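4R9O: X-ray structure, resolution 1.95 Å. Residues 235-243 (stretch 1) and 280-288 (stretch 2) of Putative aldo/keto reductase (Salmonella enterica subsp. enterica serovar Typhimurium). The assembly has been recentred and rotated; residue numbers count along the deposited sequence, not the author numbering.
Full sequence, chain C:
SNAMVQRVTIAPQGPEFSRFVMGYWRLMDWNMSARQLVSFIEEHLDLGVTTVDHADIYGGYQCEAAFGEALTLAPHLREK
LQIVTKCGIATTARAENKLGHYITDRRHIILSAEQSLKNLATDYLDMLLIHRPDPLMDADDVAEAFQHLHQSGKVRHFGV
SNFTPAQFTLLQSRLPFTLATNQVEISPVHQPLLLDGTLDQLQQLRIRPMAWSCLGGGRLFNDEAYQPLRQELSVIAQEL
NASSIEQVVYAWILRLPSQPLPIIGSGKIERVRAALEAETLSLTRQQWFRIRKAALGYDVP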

ATOM      1  N   VAL C 235       3.797  31.640  -8.977  1.00 41.78           N
ATOM      2  CA  VAL C 235       2.782  32.550  -8.452  1.00 44.13           C
ATOM      3  C   VAL C 235       3.184  33.058  -7.069  1.00 42.95           C
ATOM      4  O   VAL C 235       3.074  34.246  -6.756  1.00 39.07           O
ATOM      5  CB  VAL C 235       1.401  31.865  -8.362  1.00 47.11           C
ATOM      6  CG1 VAL C 235       0.368  32.826  -7.786  1.00 48.54           C
ATOM      7  CG2 VAL C 235       0.968  31.361  -9.732  1.00 47.93           C
ATOM      8  N   ILE C 236       3.648  32.139  -6.233  1.00 42.87           N
ATOM      9  CA  ILE C 236       4.092  32.497  -4.898  1.00 45.18           C
ATOM     10  C   ILE C 236       5.399  33.287  -4.945  1.00 44.54           C
ATOM     11  O   ILE C 236       5.620  34.189  -4.127  1.00 46.98           O
ATOM     12  CB  ILE C 236       4.221  31.241  -4.021  1.00 45.19           C
ATOM     13  CG1 ILE C 236       2.813  30.738  -3.698  1.00 47.77           C
ATOM     14  CG2 ILE C 236       5.005  31.526  -2.758  1.00 45.69           C
ATOM     15  CD1 ILE C 236       2.762  29.452  -2.973  1.00 50.98           C
ATOM     16  N   ALA C 237       6.243  32.982  -5.924  1.00 42.19           N
ATOM     17  CA  ALA C 237       7.450  33.773  -6.153  1.00 40.33           C
ATOM     18  C   ALA C 237       7.079  35.230  -6.404  1.00 43.83           C
ATOM     19  O   ALA C 237       7.607  36.132  -5.748  1.00 45.18           O
ATOM     20  CB  ALA C 237       8.250  33.221  -7.313  1.00 37.04           C
ATOM     21  N   GLN C 238       6.160  35.456  -7.341  1.00 46.09           N
ATOM     22  CA  GLN C 238       5.701  36.815  -7.651  1.00 51.91           C
ATOM     23  C   GLN C 238       5.164  37.524  -6.415  1.00 51.46           C
ATOM     24  O   GLN C 238       5.472  38.691  -6.181  1.00 50.58           O
ATOM     25  CB  GLN C 238       4.628  36.794  -8.741  1.00 58.26           C
ATOM     26  CG  GLN C 238       5.141  36.364 -10.106  1.00 64.87           C
ATOM     27  CD  GLN C 238       4.042  36.303 -11.157  1.00 71.68           C
ATOM     28  OE1 GLN C 238       2.863  36.129 -10.834  1.00 74.41           O
ATOM     29  NE2 GLN C 238       4.423  36.454 -12.424  1.00 72.79           N
ATOM     30  N   GLU C 239       4.373  36.809  -5.618  1.00 51.08           N
ATOM     31  CA  GLU C 239       3.846  37.357  -4.370  1.00 51.53           C
ATOM     32  C   GLU C 239       4.961  37.811  -3.433  1.00 50.25           C
ATOM     33  O   GLU C 239       4.797  38.767  -2.687  1.00 50.98           O
ATOM     34  CB  GLU C 239       2.977  36.321  -3.653  1.00 52.32           C
ATOM     35  CG  GLU C 239       1.687  35.971  -4.368  1.00 52.88           C
ATOM     36  CD  GLU C 239       0.904  34.889  -3.647  1.00 53.21           C
ATOM     37  OE1 GLU C 239      -0.185  34.523  -4.134  1.00 54.52           O
ATOM     38  OE2 GLU C 239       1.379  34.404  -2.596  1.00 51.36           O
ATOM     39  N   LEU C 240       6.091  37.111  -3.470  1.00 47.74           N
ATOM     40  CA  LEU C 240       7.205  37.401  -2.572  1.00 49.02           C
ATOM     41  C   LEU C 240       8.252  38.299  -3.221  1.00 50.38           C
ATOM     42  O   LEU C 240       9.236  38.671  -2.582  1.00 50.95           O
ATOM     43  CB  LEU C 240       7.861  36.093  -2.104  1.00 49.17           C
ATOM     44  CG  LEU C 240       7.025  35.167  -1.215  1.00 49.37           C
ATOM     45  CD1 LEU C 240       7.659  33.800  -1.121  1.00 48.06           C
ATOM     46  CD2 LEU C 240       6.845  35.755   0.175  1.00 52.18           C
ATOM     47  N   ASN C 241       8.029  38.644  -4.487  1.00 51.70           N
ATOM     48  CA  ASN C 241       9.025  39.344  -5.301  1.00 54.26           C
ATOM     49  C   ASN C 241      10.336  38.584  -5.330  1.00 51.69           C
ATOM     50  O   ASN C 241      11.408  39.183  -5.307  1.00 51.12           O
ATOM     51  CB  ASN C 241       9.255  40.762  -4.788  1.00 59.03           C
ATOM     52  CG  ASN C 241       7.982  41.555  -4.714  1.00 64.99           C
ATOM     53  OD1 ASN C 241       7.224  41.627  -5.684  1.00 67.74           O
ATOM     54  ND2 ASN C 241       7.717  42.140  -3.551  1.00 68.26           N
ATOM     55  N   ALA C 242      10.236  37.258  -5.366  1.00 47.86           N
ATOM     56  CA  ALA C 242      11.406  36.398  -5.461  1.00 49.58           C
ATOM     57  C   ALA C 242      11.893  36.303  -6.905  1.00 54.61           C
ATOM     58  O   ALA C 242      11.101  36.166  -7.837  1.00 57.28           O
ATOM     59  CB  ALA C 242      11.094  35.007  -4.908  1.00 45.42           C
ATOM     60  N   SER C 243      13.209  36.377  -7.074  1.00 56.05           N
ATOM     61  CA  SER C 243      13.839  36.321  -8.386  1.00 59.36           C
ATOM     62  C   SER C 243      13.549  35.033  -9.163  1.00 56.11           C
ATOM     63  O   SER C 243      13.552  35.028 -10.399  1.00 54.88           O
ATOM     64  CB  SER C 243      15.349  36.487  -8.230  1.00 64.75           C
ATOM     65  OG  SER C 243      16.034  35.967  -9.356  1.00 70.13           O
TER
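Stretch 2 280-288: TLSLTRQQW

What forms the apolar centre of the contact? Leu240, near the end of the stretch 1 helix, points its CA-to-CB bond toward stretch 2 and has the largest area covered there. Its CD1 lies 3.7 Å from CD1 of Leu283 and 4.4 Å from CD2 of Leu281, so one methyl meets two leucines. CB of Leu283 leaves its backbone sideways, but the t, p rotamer brings the end of the side chain nearer to stretch 1, where its CD1 also lies 4.3 Å from CG2 of Ile236. Beyond the helix, CB of Ala242 approaches CD2 of Leu281 at 4.1 Å.

How does the backbone of stretch 2 run past these side chains? It runs opposite in sense to stretch 1: CA of Leu281 is 7.2 Å from CA of Leu240, and CA of Gln287 is 7.0 Å from CA of Ile236. Residues 281 to 284 are largely extended, and a helix follows from Arg285. Stretch 1 leaves its helix through a Schellman motif, with Asn241 at positive phi and Ala242 N bonded to Ala237 O at 2.9 Å; this turn carries the chain to Ala242, beside Leu281.

Where does the packing give way to polar atoms? The other methyl of Leu240, CD2, lies 3.3 Å from Ser282 O and 3.4 Å from Gln287 OE1. These are packing contacts, since a methyl offers no hydrogen bond.

What holds the polar edge? Gln287 NE2 donates to Glu239 OE2 at 3.2 Å, the only hydrogen bond between the stretches. The same amide accepts through OE1 from Thr284 N at 3.0 Å, while Gln287 N donates to Thr284 OG1 at 3.2 Å, capping the helix. These reciprocal bonds tie Gln287 to the start of its own helix as its NE2 reaches Glu239.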

ATOM      1  N   THR C 280      16.434  35.539   3.112  1.00 51.02           N
ATOM      2  CA  THR C 280      15.743  36.803   3.385  1.00 54.38           C
ATOM      3  C   THR C 280      14.256  36.795   2.996  1.00 52.85           C
ATOM      4  O   THR C 280      13.562  37.802   3.145  1.00 54.75           O
ATOM      5  CB  THR C 280      16.435  37.976   2.657  1.00 58.50           C
ATOM      6  OG1 THR C 280      16.339  37.791   1.238  1.00 58.70           O
ATOM      7  CG2 THR C 280      17.897  38.062   3.061  1.00 59.77           C
ATOM      8  N   LEU C 281      13.777  35.657   2.500  1.00 49.73           N
ATOM      9  CA  LEU C 281      12.396  35.516   2.052  1.00 49.82           C
ATOM     10  C   LEU C 281      11.415  35.282   3.209  1.00 50.59           C
ATOM     11  O   LEU C 281      11.657  34.443   4.078  1.00 48.88           O
ATOM     12  CB  LEU C 281      12.289  34.361   1.055  1.00 48.40           C
ATOM     13  CG  LEU C 281      12.088  34.699  -0.419  1.00 50.12           C
ATOM     14  CD1 LEU C 281      13.180  35.625  -0.914  1.00 52.78           C
ATOM     15  CD2 LEU C 281      12.046  33.419  -1.249  1.00 46.75           C
ATOM     16  N   SER C 282      10.305  36.017   3.192  1.00 52.06           N
ATOM     17  CA  SER C 282       9.280  35.927   4.231  1.00 51.14           C
ATOM     18  C   SER C 282       8.159  34.967   3.841  1.00 46.70           C
ATOM     19  O   SER C 282       7.063  35.397   3.498  1.00 47.41           O
ATOM     20  CB  SER C 282       8.680  37.311   4.515  1.00 52.64           C
ATOM     21  OG  SER C 282       9.688  38.293   4.653  1.00 55.56           O
ATOM     22  N   LEU C 283       8.429  33.670   3.882  1.00 43.68           N
ATOM     23  CA  LEU C 283       7.400  32.694   3.540  1.00 42.15           C
ATOM     24  C   LEU C 283       6.398  32.576   4.687  1.00 40.87           C
ATOM     25  O   LEU C 283       6.770  32.202   5.796  1.00 40.94           O
ATOM     26  CB  LEU C 283       8.028  31.329   3.230  1.00 39.69           C
ATOM     27  CG  LEU C 283       7.189  30.334   2.423  1.00 38.60           C
ATOM     28  CD1 LEU C 283       6.975  30.823   1.007  1.00 40.02           C
ATOM     29  CD2 LEU C 283       7.852  28.976   2.408  1.00 38.30           C
ATOM     30  N   THR C 284       5.139  32.922   4.428  1.00 41.28           N
ATOM     31  CA  THR C 284       4.089  32.788   5.439  1.00 44.29           C
ATOM     32  C   THR C 284       3.642  31.334   5.594  1.00 42.30           C
ATOM     33  O   THR C 284       4.009  30.478   4.784  1.00 38.81           O
ATOM     34  CB  THR C 284       2.861  33.622   5.093  1.00 45.05           C
ATOM     35  OG1 THR C 284       2.224  33.059   3.941  1.00 41.85           O
ATOM     36  CG2 THR C 284       3.257  35.075   4.799  1.00 49.72           C
ATOM     37  N   ARG C 285       2.832  31.057   6.615  1.00 33.00           N
ATOM     38  CA  ARG C 285       2.307  29.705   6.801  1.00 33.54           C
ATOM     39  C   ARG C 285       1.418  29.293   5.625  1.00 33.35           C
ATOM     40  O   ARG C 285       1.574  28.201   5.088  1.00 32.26           O
ATOM     41  CB  ARG C 285       1.541  29.581   8.123  1.00 35.02           C
ATOM     42  CG  ARG C 285       2.420  29.109   9.269  1.00 33.73           C
ATOM     43  CD  ARG C 285       1.682  29.024  10.578  1.00 38.27           C
ATOM     44  NE  ARG C 285       2.542  28.491  11.639  1.00 41.73           N
ATOM     45  CZ  ARG C 285       2.642  27.200  11.964  1.00 42.78           C
ATOM     46  NH1 ARG C 285       1.933  26.281  11.311  1.00 43.27           N
ATOM     47  NH2 ARG C 285       3.451  26.828  12.954  1.00 42.35           N
ATOM     48  N   GLN C 286       0.509  30.170   5.208  1.00 34.53           N
ATOM     49  CA  GLN C 286      -0.418  29.818   4.138  1.00 34.70           C
ATOM     50  C   GLN C 286       0.327  29.569   2.835  1.00 32.42           C
ATOM     51  O   GLN C 286      -0.055  28.697   2.059  1.00 34.31           O
ATOM     52  CB  GLN C 286      -1.482  30.900   3.963  1.00 37.41           C
ATOM     53  CG  GLN C 286      -2.449  30.970   5.137  1.00 37.86           C
ATOM     54  CD  GLN C 286      -3.634  31.900   4.900  1.00 39.21           C
ATOM     55  OE1 GLN C 286      -3.992  32.676   5.775  1.00 41.97           O
ATOM     56  NE2 GLN C 286      -4.260  31.802   3.733  1.00 44.29           N
ATOM     57  N   GLN C 287       1.406  30.315   2.612  1.00 30.84           N
ATOM     58  CA  GLN C 287       2.238  30.097   1.439  1.00 31.43           C
ATOM     59  C   GLN C 287       2.940  28.753   1.540  1.00 31.11           C
ATOM     60  O   GLN C 287       2.998  28.019   0.564  1.00 33.24           O
ATOM     61  CB  GLN C 287       3.258  31.229   1.264  1.00 29.95           C
ATOM     62  CG  GLN C 287       2.643  32.516   0.735  1.00 29.92           C
ATOM     63  CD  GLN C 287       3.600  33.700   0.802  1.00 33.30           C
ATOM     64  OE1 GLN C 287       4.528  33.724   1.616  1.00 34.85           O
ATOM     65  NE2 GLN C 287       3.380  34.685  -0.064  1.00 33.90           N
ATOM     66  N   TRP C 288       3.448  28.426   2.727  1.00 29.38           N
ATOM     67  CA  TRP C 288       4.103  27.143   2.939  1.00 29.34           C
ATOM     68  C   TRP C 288       3.112  26.015   2.683  1.00 31.62           C
ATOM     69  O   TRP C 288       3.440  25.019   2.050  1.00 33.05           O
ATOM     70  CB  TRP C 288       4.676  27.041   4.360  1.00 28.84           C
ATOM     71  CG  TRP C 288       5.556  25.828   4.574  1.00 28.27           C
ATOM     72  CD1 TRP C 288       6.914  25.772   4.448  1.00 30.11           C
ATOM     73  CD2 TRP C 288       5.139  24.505   4.948  1.00 28.76           C
ATOM     74  NE1 TRP C 288       7.368  24.502   4.709  1.00 30.01           N
ATOM     75  CE2 TRP C 288       6.297  23.703   5.024  1.00 30.22           C
ATOM     76  CE3 TRP C 288       3.898  23.920   5.227  1.00 29.43           C
ATOM     77  CZ2 TRP C 288       6.255  22.347   5.361  1.00 34.98           C
ATOM     78  CZ3 TRP C 288       3.856  22.578   5.574  1.00 31.92           C
ATOM     79  CH2 TRP C 288       5.028  21.802   5.635  1.00 35.71           C
TER